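Local coordinates for protein hydrogenase maturation protease (Wolinella succinogenes, PDB 3PU6) that probably acts as an endopeptidase that matures a hydrogenase and so activates it, at residues E13-G16 and D17-V20; G25-V28 and E29-M32; E45-F48 and G49-R52; L126-G129 and A130-S133; V136-G139 and R140-L144. All coordinates share one frame; numbering follows the deposited sequence.

The five contacts illustrate how local turns and helix segments are tied together in a small alpha/beta domain. Contact 1, the loop 13-20, sits between two partners: Glu13 OE2 forms a salt bridge with Arg26 NH1 of contact 2 at 2.5 Å, and Asp17 OD2 probably hydrogen-bonds Ser127 OG of contact 4 at 2.7 Å. Contacts 4 and 5 follow each other along helix 128-147, their centres about 15 Å apart. Contact 5 meets contact 2 where Leu27 CB and Leu138 CD2 pack 3.6 Å apart. Contact 3 lies apart, its centre about 29 Å from that of contact 4 and on the opposite side of the chain's centre.

Contact 1 (E13-G16 and D17-V20); sequences ELRG and DDGV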
loop_
_atom_site.group_PDB
_atom_site.type_symbol
_atom_site.label_atom_id
_atom_site.label_comp_id
_atom_site.label_asym_id
_atom_site.label_seq_id
_atom_site.Cartn_x
_atom_site.Cartn_y
_atom_site.Cartn_z
ATOM N N GLU A 13 4.068 11.136 -6.088
ATOM C CA GLU A 13 5.484 11.364 -5.867
ATOM C C GLU A 13 5.879 12.819 -5.975
ATOM O O GLU A 13 6.981 13.190 -5.586
ATOM C CB GLU A 13 6.297 10.554 -6.873
ATOM C CG GLU A 13 6.417 9.078 -6.540
ATOM C CD GLU A 13 7.260 8.323 -7.563
ATOM O OE1 GLU A 13 7.138 8.600 -8.789
ATOM O OE2 GLU A 13 8.042 7.446 -7.133
ATOM N N LEU A 14 4.982 13.642 -6.519
ATOM C CA LEU A 14 5.242 15.066 -6.664
ATOM C C LEU A 14 4.767 15.872 -5.454
ATOM O O LEU A 14 4.986 17.065 -5.382
ATOM C CB LEU A 14 4.605 15.568 -7.945
ATOM C CG LEU A 14 5.059 14.835 -9.215
ATOM C CD1 LEU A 14 4.379 15.431 -10.440
ATOM C CD2 LEU A 14 6.576 14.878 -9.362
ATOM N N ARG A 15 4.152 15.186 -4.494
ATOM C CA ARG A 15 3.706 15.766 -3.232
ATOM C C ARG A 15 4.505 15.300 -2.001
ATOM O O ARG A 15 3.916 15.029 -0.960
ATOM C CB ARG A 15 2.257 15.375 -2.989
ATOM C CG ARG A 15 1.307 15.990 -3.943
ATOM C CD ARG A 15 1.329 17.490 -3.820
ATOM N NE ARG A 15 0.560 18.092 -4.895
ATOM C CZ ARG A 15 1.081 18.449 -6.063
ATOM N NH1 ARG A 15 2.376 18.274 -6.302
ATOM N NH2 ARG A 15 0.306 18.981 -6.990
ATOM N N GLY A 16 5.825 15.201 -2.111
ATOM C CA GLY A 16 6.663 14.848 -0.978
ATOM C C GLY A 16 6.451 13.469 -0.377
ATOM O O GLY A 16 6.478 12.456 -1.065
ATOM N N ASP A 17 6.224 13.441 0.930
ATOM C CA ASP A 17 6.071 12.194 1.681
ATOM C C ASP A 17 4.800 11.456 1.310
ATOM O O ASP A 17 4.487 10.425 1.907
ATOM C CB ASP A 17 6.054 12.450 3.192
ATOM C CG ASP A 17 7.380 12.956 3.730
ATOM O OD1 ASP A 17 8.404 12.870 3.020
ATOM O OD2 ASP A 17 7.394 13.434 4.892
ATOM N N ASP A 18 4.067 11.991 0.338
ATOM C CA ASP A 18 2.848 11.341 -0.130
ATOM C C ASP A 18 3.187 10.262 -1.149
ATOM O O ASP A 18 2.325 9.508 -1.602
ATOM C CB ASP A 18 1.859 12.357 -0.696
ATOM C CG ASP A 18 0.571 11.711 -1.196
ATOM O OD1 ASP A 18 -0.137 11.037 -0.400
ATOM O OD2 ASP A 18 0.252 11.904 -2.399
ATOM N N GLY A 19 4.462 10.180 -1.490
ATOM C CA GLY A 19 4.927 9.081 -2.302
ATOM C C GLY A 19 5.564 7.956 -1.503
ATOM O O GLY A 19 6.173 7.072 -2.093
ATOM N N VAL A 20 5.429 7.982 -0.177
ATOM C CA VAL A 20 6.073 6.993 0.668
ATOM C C VAL A 20 5.708 5.587 0.236
ATOM O O VAL A 20 6.586 4.725 0.176
ATOM C CB VAL A 20 5.780 7.189 2.207
ATOM C CG1 VAL A 20 4.337 6.797 2.568
ATOM C CG2 VAL A 20 6.784 6.424 3.047
#
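Asp17, the first residue of 17-20, sends its side chain away from the 13-16 segment, and its carboxylate finds its strongest partner in Ser127 OG, at the start of helix 128-147. Asp18 comes next and lies beside Arg15, with Asp18 CB 3.8 Å from Arg15 CB. The backbone adds a weak hydrogen bond, Asp18 N to Arg15 O at 3.3 Å, that is doubtful, since the place of this nitrogen is uncertain in the model. With CG anti to the backbone N (chi1 180°), the carboxylate of Asp18 is turned to the Arg15 side, where OD2 lies 4.1 Å from Arg15 CB; the same oxygen takes a weak hydrogen bond from the backbone N of Asn12. Arg15 NH1 makes a weak hydrogen bond to Leu14 O. Gly19 closes the turn with a firmer bond, its N donating to Gly16 O at 3.1 Å along a nearly straight path (165°), although the donor stands above the carbonyl plane. Having no side chain, Gly19 can bring its CA to 4.3 Å from Glu13 CA, while the positive phi of Gly16 (63°) also favours glycine. Gly19 is the N-cap residue of helix 20-31, which begins at Val20. The chemistry thus separates two tasks: backbone amides and carbonyls hold the fold of the turn, while the acids Glu13 and Asp17 spend their polar ends on Arg26 and Ser127 and so tie the loop to its neighbours.

Contact 2 (G25-V28 and E29-M32); sequences GRLV and EEQM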
loop_
_atom_site.group_PDB
_atom_site.type_symbol
_atom_site.label_atom_id
_atom_site.label_comp_id
_atom_site.label_asym_id
_atom_site.label_seq_id
_atom_site.Cartn_x
_atom_site.Cartn_y
_atom_site.Cartn_z
ATOM N N GLY A 25 6.937 0.393 -2.553
ATOM C CA GLY A 25 6.652 -0.474 -3.675
ATOM C C GLY A 25 7.932 -0.884 -4.348
ATOM O O GLY A 25 8.111 -2.032 -4.712
ATOM N N ARG A 26 8.838 0.066 -4.491
ATOM C CA ARG A 26 10.114 -0.206 -5.109
ATOM C C ARG A 26 10.952 -1.152 -4.275
ATOM O O ARG A 26 11.766 -1.893 -4.816
ATOM C CB ARG A 26 10.877 1.090 -5.325
ATOM C CG ARG A 26 10.233 1.981 -6.342
ATOM C CD ARG A 26 11.072 3.205 -6.641
ATOM N NE ARG A 26 10.507 3.941 -7.773
ATOM C CZ ARG A 26 9.775 5.049 -7.668
ATOM N NH1 ARG A 26 9.528 5.574 -6.474
ATOM N NH2 ARG A 26 9.299 5.636 -8.761
ATOM N N LEU A 27 10.771 -1.118 -2.957
ATOM C CA LEU A 27 11.550 -1.983 -2.072
ATOM C C LEU A 27 11.109 -3.429 -2.219
ATOM O O LEU A 27 11.939 -4.327 -2.330
ATOM C CB LEU A 27 11.451 -1.535 -0.613
ATOM C CG LEU A 27 11.981 -0.132 -0.312
ATOM C CD1 LEU A 27 11.740 0.246 1.158
ATOM C CD2 LEU A 27 13.446 -0.030 -0.677
ATOM N N VAL A 28 9.797 -3.638 -2.231
ATOM C CA VAL A 28 9.229 -4.976 -2.347
ATOM C C VAL A 28 9.614 -5.551 -3.703
ATOM O O VAL A 28 9.889 -6.740 -3.849
ATOM C CB VAL A 28 7.680 -4.951 -2.172
ATOM C CG1 VAL A 28 7.047 -6.282 -2.572
ATOM C CG2 VAL A 28 7.316 -4.599 -0.746
ATOM N N GLU A 29 9.637 -4.669 -4.691
ATOM C CA GLU A 29 9.959 -5.023 -6.055
ATOM C C GLU A 29 11.365 -5.609 -6.123
ATOM O O GLU A 29 11.581 -6.628 -6.783
ATOM C CB GLU A 29 9.888 -3.771 -6.913
ATOM C CG GLU A 29 9.100 -3.951 -8.171
ATOM C CD GLU A 29 9.262 -2.790 -9.097
ATOM O OE1 GLU A 29 9.944 -1.808 -8.709
ATOM O OE2 GLU A 29 8.713 -2.867 -10.215
ATOM N N GLU A 30 12.305 -4.947 -5.445
ATOM C CA GLU A 30 13.690 -5.396 -5.336
ATOM C C GLU A 30 13.817 -6.642 -4.485
ATOM O O GLU A 30 14.312 -7.662 -4.938
ATOM C CB GLU A 30 14.567 -4.315 -4.709
ATOM C CG GLU A 30 14.950 -3.211 -5.655
ATOM C CD GLU A 30 15.255 -1.906 -4.926
ATOM O OE1 GLU A 30 15.618 -1.968 -3.726
ATOM O OE2 GLU A 30 15.130 -0.823 -5.555
ATOM N N GLN A 31 13.383 -6.554 -3.237
ATOM C CA GLN A 31 13.640 -7.622 -2.283
ATOM C C GLN A 31 12.712 -8.831 -2.379
ATOM O O GLN A 31 13.051 -9.914 -1.901
ATOM C CB GLN A 31 13.593 -7.063 -0.875
ATOM C CG GLN A 31 14.478 -5.858 -0.680
ATOM C CD GLN A 31 14.679 -5.554 0.782
ATOM O OE1 GLN A 31 14.321 -6.361 1.651
ATOM N NE2 GLN A 31 15.264 -4.393 1.071
HETATM N N MSE A 32 11.552 -8.657 -3.006
HETATM C CA MSE A 32 10.479 -9.634 -2.868
HETATM C C MSE A 32 9.805 -10.016 -4.168
HETATM O O MSE A 32 8.619 -9.753 -4.354
HETATM C CB MSE A 32 9.448 -9.111 -1.879
HETATM C CG MSE A 32 10.114 -8.619 -0.596
HETATM SE SE MSE A 32 8.961 -8.543 0.968
HETATM C CE MSE A 32 8.599 -10.443 1.221
#
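Val28 and Met32 meet at the end of helix 20-31, where backbone hydrogen bonds do most of the holding. Four i to i+4 bonds run in succession, from Glu29 N to Gly25 O, Glu30 N to Arg26 O, Gln31 N to Leu27 O and Met32 N to Val28 O. They differ in shape. The bond from Gln31 N to Leu27 O, 2.8 Å long, is almost straight (177°) and nearly in line with the C=O bond of Leu27. The last, from Met32 N to Val28 O at 2.7 Å, is bent to 131° as Met32, the first residue to leave helical geometry, turns out of the helix. The apolar part of the contact is small. CG1 of Val28 stands anti to the backbone N (chi1 168°), which carries it to 3.8 Å from CB of Met32, a selenomethionine in the model; the two side chains cross obliquely. Beyond CG the Met32 chain bends away toward Lys142 and Asp145 of helix 128-147.

Charged groups contribute proximity without pairing. Arg26 NE lies 5.9 Å from Glu29 OE1, too far for a salt bridge, and the guanidinium is instead matched by Glu13. The chain of Glu30 runs back over the turn, its CG 3.5 Å from Arg26 O, while Gln31 OE1 accepts a hydrogen bond from Lys142 NZ. Val28 packs on Trp35 and Val37, and Leu27 touches Leu138 of helix 128-147; the helix is the connection of the beta-alpha-beta unit strand 5-10, helix 20-31, strand 35-41 in an alpha/beta fold.

Contact 3 (E45-F48 and G49-R52); sequences ESEF and GKLR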
loop_
_atom_site.group_PDB
_atom_site.type_symbol
_atom_site.label_atom_id
_atom_site.label_comp_id
_atom_site.label_asym_id
_atom_site.label_seq_id
_atom_site.Cartn_x
_atom_site.Cartn_y
_atom_site.Cartn_z
ATOM N N GLU A 45 -7.260 3.082 -9.656
ATOM C CA GLU A 45 -8.332 2.434 -10.391
ATOM C C GLU A 45 -7.811 2.039 -11.762
ATOM O O GLU A 45 -8.304 1.105 -12.377
ATOM C CB GLU A 45 -9.561 3.333 -10.498
ATOM C CG GLU A 45 -9.323 4.639 -11.248
ATOM C CD GLU A 45 -8.780 5.749 -10.351
ATOM O OE1 GLU A 45 -8.076 5.434 -9.366
ATOM O OE2 GLU A 45 -9.060 6.939 -10.636
ATOM N N SER A 46 -6.781 2.733 -12.214
ATOM C CA SER A 46 -6.125 2.346 -13.436
ATOM C C SER A 46 -5.559 0.922 -13.342
ATOM O O SER A 46 -5.145 0.353 -14.349
ATOM C CB SER A 46 -4.990 3.310 -13.749
ATOM O OG SER A 46 -3.764 2.802 -13.246
ATOM N N GLU A 47 -5.526 0.350 -12.139
ATOM C CA GLU A 47 -4.949 -0.982 -11.949
ATOM C C GLU A 47 -5.964 -2.108 -11.778
ATOM O O GLU A 47 -5.576 -3.252 -11.584
ATOM C CB GLU A 47 -4.002 -1.007 -10.755
ATOM C CG GLU A 47 -2.906 0.013 -10.814
ATOM C CD GLU A 47 -2.042 -0.161 -12.020
ATOM O OE1 GLU A 47 -1.276 -1.145 -12.056
ATOM O OE2 GLU A 47 -2.123 0.688 -12.933
ATOM N N PHE A 48 -7.255 -1.807 -11.848
ATOM C CA PHE A 48 -8.248 -2.840 -11.589
ATOM C C PHE A 48 -8.252 -3.921 -12.651
ATOM O O PHE A 48 -8.533 -5.079 -12.365
ATOM C CB PHE A 48 -9.643 -2.250 -11.476
ATOM C CG PHE A 48 -9.794 -1.300 -10.358
ATOM C CD1 PHE A 48 -8.827 -1.232 -9.367
ATOM C CD2 PHE A 48 -10.910 -0.487 -10.271
ATOM C CE1 PHE A 48 -8.958 -0.358 -8.333
ATOM C CE2 PHE A 48 -11.050 0.384 -9.239
ATOM C CZ PHE A 48 -10.075 0.450 -8.261
ATOM N N GLY A 49 -7.958 -3.536 -13.882
ATOM C CA GLY A 49 -8.026 -4.476 -14.971
ATOM C C GLY A 49 -7.083 -5.622 -14.717
ATOM O O GLY A 49 -7.502 -6.776 -14.670
ATOM N N LYS A 50 -5.808 -5.281 -14.553
ATOM C CA LYS A 50 -4.760 -6.231 -14.222
ATOM C C LYS A 50 -5.103 -7.051 -12.984
ATOM O O LYS A 50 -4.763 -8.236 -12.885
ATOM C CB LYS A 50 -3.459 -5.492 -13.940
ATOM C CG LYS A 50 -3.126 -4.372 -14.887
ATOM C CD LYS A 50 -1.759 -3.824 -14.536
ATOM C CE LYS A 50 -1.173 -3.021 -15.682
ATOM N NZ LYS A 50 0.285 -2.746 -15.488
ATOM N N LEU A 51 -5.744 -6.388 -12.027
ATOM C CA LEU A 51 -6.137 -7.030 -10.804
ATOM C C LEU A 51 -7.206 -8.091 -11.015
ATOM O O LEU A 51 -7.077 -9.193 -10.501
ATOM C CB LEU A 51 -6.591 -5.999 -9.776
ATOM C CG LEU A 51 -5.463 -5.221 -9.088
ATOM C CD1 LEU A 51 -6.032 -4.137 -8.164
ATOM C CD2 LEU A 51 -4.519 -6.158 -8.334
ATOM N N ARG A 52 -8.270 -7.773 -11.744
ATOM C CA ARG A 52 -9.291 -8.778 -12.000
ATOM C C ARG A 52 -8.623 -9.969 -12.664
ATOM O O ARG A 52 -8.884 -11.127 -12.337
ATOM C CB ARG A 52 -10.365 -8.254 -12.941
ATOM C CG ARG A 52 -11.178 -7.075 -12.439
ATOM C CD ARG A 52 -12.050 -6.486 -13.570
ATOM N NE ARG A 52 -12.492 -5.123 -13.250
ATOM C CZ ARG A 52 -12.280 -4.051 -14.015
ATOM N NH1 ARG A 52 -11.646 -4.192 -15.176
ATOM N NH2 ARG A 52 -12.716 -2.844 -13.634
#
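Glu47 O accepts Leu51 N at 3.2 Å and Phe48 O accepts Arg52 N at 2.8 Å, so that the 3-10 turn 45-47 runs straight into the first turn of helix 48-54. It is the 3-10 to alpha-helix start of a helix that packs on the mixed sheet of this alpha/beta domain. The side chains of Glu47 and Lys50 lie side by side and point the same way; Glu47 OE1 comes 3.7 Å from Lys50 CD, but at 4.1 Å from Lys50 NZ the charges fall short of a salt bridge. Ser46 OG donates to the anti lone pair of Glu47 OE2 at 2.7 Å, and a bend at chi2 (-60°) sets the carboxylate where OE2 can take this bond. An alanine at Glu47 would leave Ser46 OG without this acceptor and is likely to let the Lys50 chain swing more freely. Leu51 CD1 lies at the edge of the Phe48 ring, 4.2 Å from Phe48 CD1, and the leucine also touches Val6, Phe38 and Leu100. Phe48 itself stacks on Tyr99 of helix 94-103. Over one face of the Arg52 guanidinium sits Phe48 CB, 3.8 Å from Arg52 NH2, which in turn lies at the edge of the Phe48 ring, near its plane.

Contact 4 (L126-G129 and A130-S133); sequences LSQG and ASDS
The amide of Gln128 and the carboxylate of Asp132 meet with their planes 42° apart. Gln128 NE2 donates to Asp132 OD1 at 2.8 Å, the oxygen lying in the amide plane while the nitrogen stands above the carboxylate plane. On that same carboxylate face rests the backbone carbonyl of Gln128, its O 3.3 Å from Asp132 CG. A bend at chi2 (63°) folds the Gln128 chain over so that its amide can reach an acid one helical turn later.

At the same helix start, Ser127 is the N-cap: its OG accepts Ala130 N at 3.3 Å in a nearly straight bond, with OG set between the backbone N and the carbonyl carbon (chi1 63°). Its carbonyl O receives Ser131 N at 2.8 Å, and Gln128 O takes Asp132 N at 2.8 Å. An alanine at Ser127 would leave Ala130 N without its capping acceptor, and Asp17 would probably lose a polar mate. Leu126 CD1 lies 3.9 Å from Ser131 CA.

Through the hydrogen bond of Ser127 to Asp17, the cap joins helix 128-147 to the loop between strand 5-10 and helix 20-31. Leu126, just before the helix, and Ala130 in its first turn both touch Asp17, and Ser127 touches Asn118 in the loop following strand 106-114.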
loop_
_atom_site.group_PDB
_atom_site.type_symbol
_atom_site.label_atom_id
_atom_site.label_comp_id
_atom_site.label_asym_id
_atom_site.label_seq_id
_atom_site.Cartn_x
_atom_site.Cartn_y
_atom_site.Cartn_z
ATOM N N LEU A 126 11.402 11.986 -0.269
ATOM C CA LEU A 126 10.936 11.716 1.081
ATOM C C LEU A 126 11.753 12.461 2.116
ATOM O O LEU A 126 12.905 12.811 1.873
ATOM C CB LEU A 126 11.033 10.220 1.363
ATOM C CG LEU A 126 10.267 9.311 0.405
ATOM C CD1 LEU A 126 10.257 7.893 0.925
ATOM C CD2 LEU A 126 8.841 9.840 0.187
ATOM N N SER A 127 11.137 12.716 3.267
ATOM C CA SER A 127 11.840 13.222 4.444
ATOM C C SER A 127 12.475 12.033 5.145
ATOM O O SER A 127 12.040 10.899 4.955
ATOM C CB SER A 127 10.862 13.914 5.385
ATOM O OG SER A 127 9.888 13.007 5.867
ATOM N N GLN A 128 13.493 12.275 5.963
ATOM C CA GLN A 128 14.174 11.169 6.623
ATOM C C GLN A 128 13.151 10.285 7.322
ATOM O O GLN A 128 13.172 9.059 7.166
ATOM C CB GLN A 128 15.251 11.663 7.599
ATOM C CG GLN A 128 16.099 10.539 8.219
ATOM C CD GLN A 128 16.907 9.751 7.188
ATOM O OE1 GLN A 128 17.763 10.311 6.506
ATOM N NE2 GLN A 128 16.644 8.447 7.084
ATOM N N GLY A 129 12.243 10.916 8.066
ATOM C CA GLY A 129 11.176 10.209 8.757
ATOM C C GLY A 129 10.347 9.292 7.870
ATOM O O GLY A 129 10.225 8.092 8.143
ATOM N N ALA A 130 9.769 9.849 6.806
ATOM C CA ALA A 130 8.990 9.048 5.860
ATOM C C ALA A 130 9.832 7.936 5.219
ATOM O O ALA A 130 9.364 6.822 5.050
ATOM C CB ALA A 130 8.365 9.933 4.794
ATOM N N SER A 131 11.069 8.251 4.866
ATOM C CA SER A 131 12.003 7.240 4.370
ATOM C C SER A 131 12.171 6.073 5.348
ATOM O O SER A 131 11.995 4.913 4.982
ATOM C CB SER A 131 13.358 7.867 4.075
ATOM O OG SER A 131 14.350 6.863 3.964
ATOM N N ASP A 132 12.512 6.380 6.591
ATOM C CA ASP A 132 12.584 5.356 7.624
ATOM C C ASP A 132 11.292 4.546 7.670
ATOM O O ASP A 132 11.321 3.314 7.694
ATOM C CB ASP A 132 12.859 5.986 8.996
ATOM C CG ASP A 132 14.251 6.614 9.100
ATOM O OD1 ASP A 132 15.109 6.376 8.214
ATOM O OD2 ASP A 132 14.482 7.365 10.072
ATOM N N SER A 133 10.164 5.255 7.682
ATOM C CA SER A 133 8.830 4.650 7.702
ATOM C C SER A 133 8.607 3.614 6.609
ATOM O O SER A 133 7.948 2.603 6.837
ATOM C CB SER A 133 7.760 5.729 7.565
ATOM O OG SER A 133 7.688 6.526 8.727
#

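Contact 5 (V136-G139 and R140-L144); sequences VALG and RIKEL
Helix 128-147 passes here through its middle turns, where Val136 to Gly139 pair with Arg140 to Glu143 by i to i+4 backbone bonds. Arg140 N reaches Val136 O at 3.3 Å, Ile141 N reaches Ala137 O at 3.2 Å, and Glu143 N reaches Gly139 O at 3.0 Å. Leu138 O is shared: Lys142 N donates to it at 3.0 Å in a fairly straight bond (163°), while Ile141 N makes a second, weak one.

Several side chains lie back along this backbone. Arg140 CG lies 3.3 Å from Val136 O; bends at chi2 (-67°) and chi3 (-65°) then carry Arg140 NE to Glu143 OE1, also at 3.3 Å, in a salt bridge whose hydrogen bond is weak. Glu143 extends back over Gly139, its CG close to the carbonyl oxygen of that residue. A water donates to Val136 O at 2.9 Å and more weakly to Glu143 OE2, so that carbonyl serves two donors and the carboxylate gains a second partner. Lys142 runs past Leu138, its CE 4.2 Å from Leu138 CG, and its NZ is hydrogen-bonded to Gln31 OE1.

Seated against the sheet, Ala137, Ile141 and Leu144 touch Ile112, Leu110 and Ile108 of strand 106-114 in turn. Arg140 and Val136 cover Ile73 of the edge strand 73-77, while Leu138 also meets Val28 of helix 20-31.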
loop_
_atom_site.group_PDB
_atom_site.type_symbol
_atom_site.label_atom_id
_atom_site.label_comp_id
_atom_site.label_asym_id
_atom_site.label_seq_id
_atom_site.Cartn_x
_atom_site.Cartn_y
_atom_site.Cartn_z
ATOM N N VAL A 136 10.508 0.509 7.567
ATOM C CA VAL A 136 9.717 -0.132 8.609
ATOM C C VAL A 136 8.504 -0.858 8.018
ATOM O O VAL A 136 8.139 -1.954 8.457
ATOM C CB VAL A 136 9.269 0.901 9.669
ATOM C CG1 VAL A 136 8.178 0.336 10.557
ATOM C CG2 VAL A 136 10.455 1.371 10.490
ATOM N N ALA A 137 7.896 -0.238 7.006
ATOM C CA ALA A 137 6.772 -0.819 6.265
ATOM C C ALA A 137 7.175 -2.056 5.433
ATOM O O ALA A 137 6.407 -3.011 5.307
ATOM C CB ALA A 137 6.121 0.239 5.379
ATOM N N LEU A 138 8.375 -2.022 4.861
ATOM C CA LEU A 138 8.939 -3.174 4.195
ATOM C C LEU A 138 9.002 -4.306 5.212
ATOM O O LEU A 138 8.641 -5.449 4.926
ATOM C CB LEU A 138 10.330 -2.829 3.705
ATOM C CG LEU A 138 11.071 -3.883 2.889
ATOM C CD1 LEU A 138 10.254 -4.368 1.700
ATOM C CD2 LEU A 138 12.378 -3.285 2.445
ATOM N N GLY A 139 9.445 -3.968 6.416
ATOM C CA GLY A 139 9.526 -4.925 7.494
ATOM C C GLY A 139 8.239 -5.704 7.622
ATOM O O GLY A 139 8.247 -6.940 7.634
ATOM N N ARG A 140 7.124 -4.979 7.701
ATOM C CA ARG A 140 5.822 -5.602 7.939
ATOM C C ARG A 140 5.317 -6.441 6.768
ATOM O O ARG A 140 4.569 -7.400 6.964
ATOM C CB ARG A 140 4.789 -4.545 8.339
ATOM C CG ARG A 140 5.346 -3.503 9.303
ATOM C CD ARG A 140 5.681 -4.110 10.661
ATOM N NE ARG A 140 4.469 -4.583 11.330
ATOM C CZ ARG A 140 3.594 -3.792 11.954
ATOM N NH1 ARG A 140 3.793 -2.470 12.006
ATOM N NH2 ARG A 140 2.516 -4.322 12.532
ATOM N N ILE A 141 5.726 -6.087 5.554
ATOM C CA ILE A 141 5.331 -6.862 4.374
ATOM C C ILE A 141 6.042 -8.184 4.445
ATOM O O ILE A 141 5.475 -9.218 4.123
ATOM C CB ILE A 141 5.681 -6.159 3.025
ATOM C CG1 ILE A 141 4.689 -5.039 2.741
ATOM C CG2 ILE A 141 5.607 -7.143 1.871
ATOM C CD1 ILE A 141 3.279 -5.550 2.568
ATOM N N LYS A 142 7.293 -8.127 4.883
ATOM C CA LYS A 142 8.096 -9.316 5.077
ATOM C C LYS A 142 7.500 -10.189 6.179
ATOM O O LYS A 142 7.519 -11.415 6.074
ATOM C CB LYS A 142 9.531 -8.938 5.418
ATOM C CG LYS A 142 10.309 -8.329 4.275
ATOM C CD LYS A 142 11.646 -7.817 4.771
ATOM C CE LYS A 142 12.672 -7.697 3.653
ATOM N NZ LYS A 142 13.916 -6.994 4.119
ATOM N N GLU A 143 6.961 -9.565 7.228
ATOM C CA GLU A 143 6.335 -10.321 8.321
ATOM C C GLU A 143 5.074 -11.003 7.819
ATOM O O GLU A 143 4.815 -12.169 8.138
ATOM C CB GLU A 143 6.030 -9.424 9.530
ATOM C CG GLU A 143 7.272 -8.769 10.144
ATOM C CD GLU A 143 6.959 -7.569 11.043
ATOM O OE1 GLU A 143 5.870 -7.552 11.671
ATOM O OE2 GLU A 143 7.818 -6.648 11.119
ATOM N N LEU A 144 4.305 -10.278 7.011
ATOM C CA LEU A 144 3.076 -10.815 6.438
ATOM C C LEU A 144 3.371 -11.975 5.507
ATOM O O LEU A 144 2.652 -12.970 5.478
ATOM C CB LEU A 144 2.332 -9.732 5.675
ATOM C CG LEU A 144 1.193 -10.310 4.845
ATOM C CD1 LEU A 144 0.132 -10.909 5.759
ATOM C CD2 LEU A 144 0.622 -9.255 3.912
HETATM O O HOH W 1 8.960 -3.372 10.853
#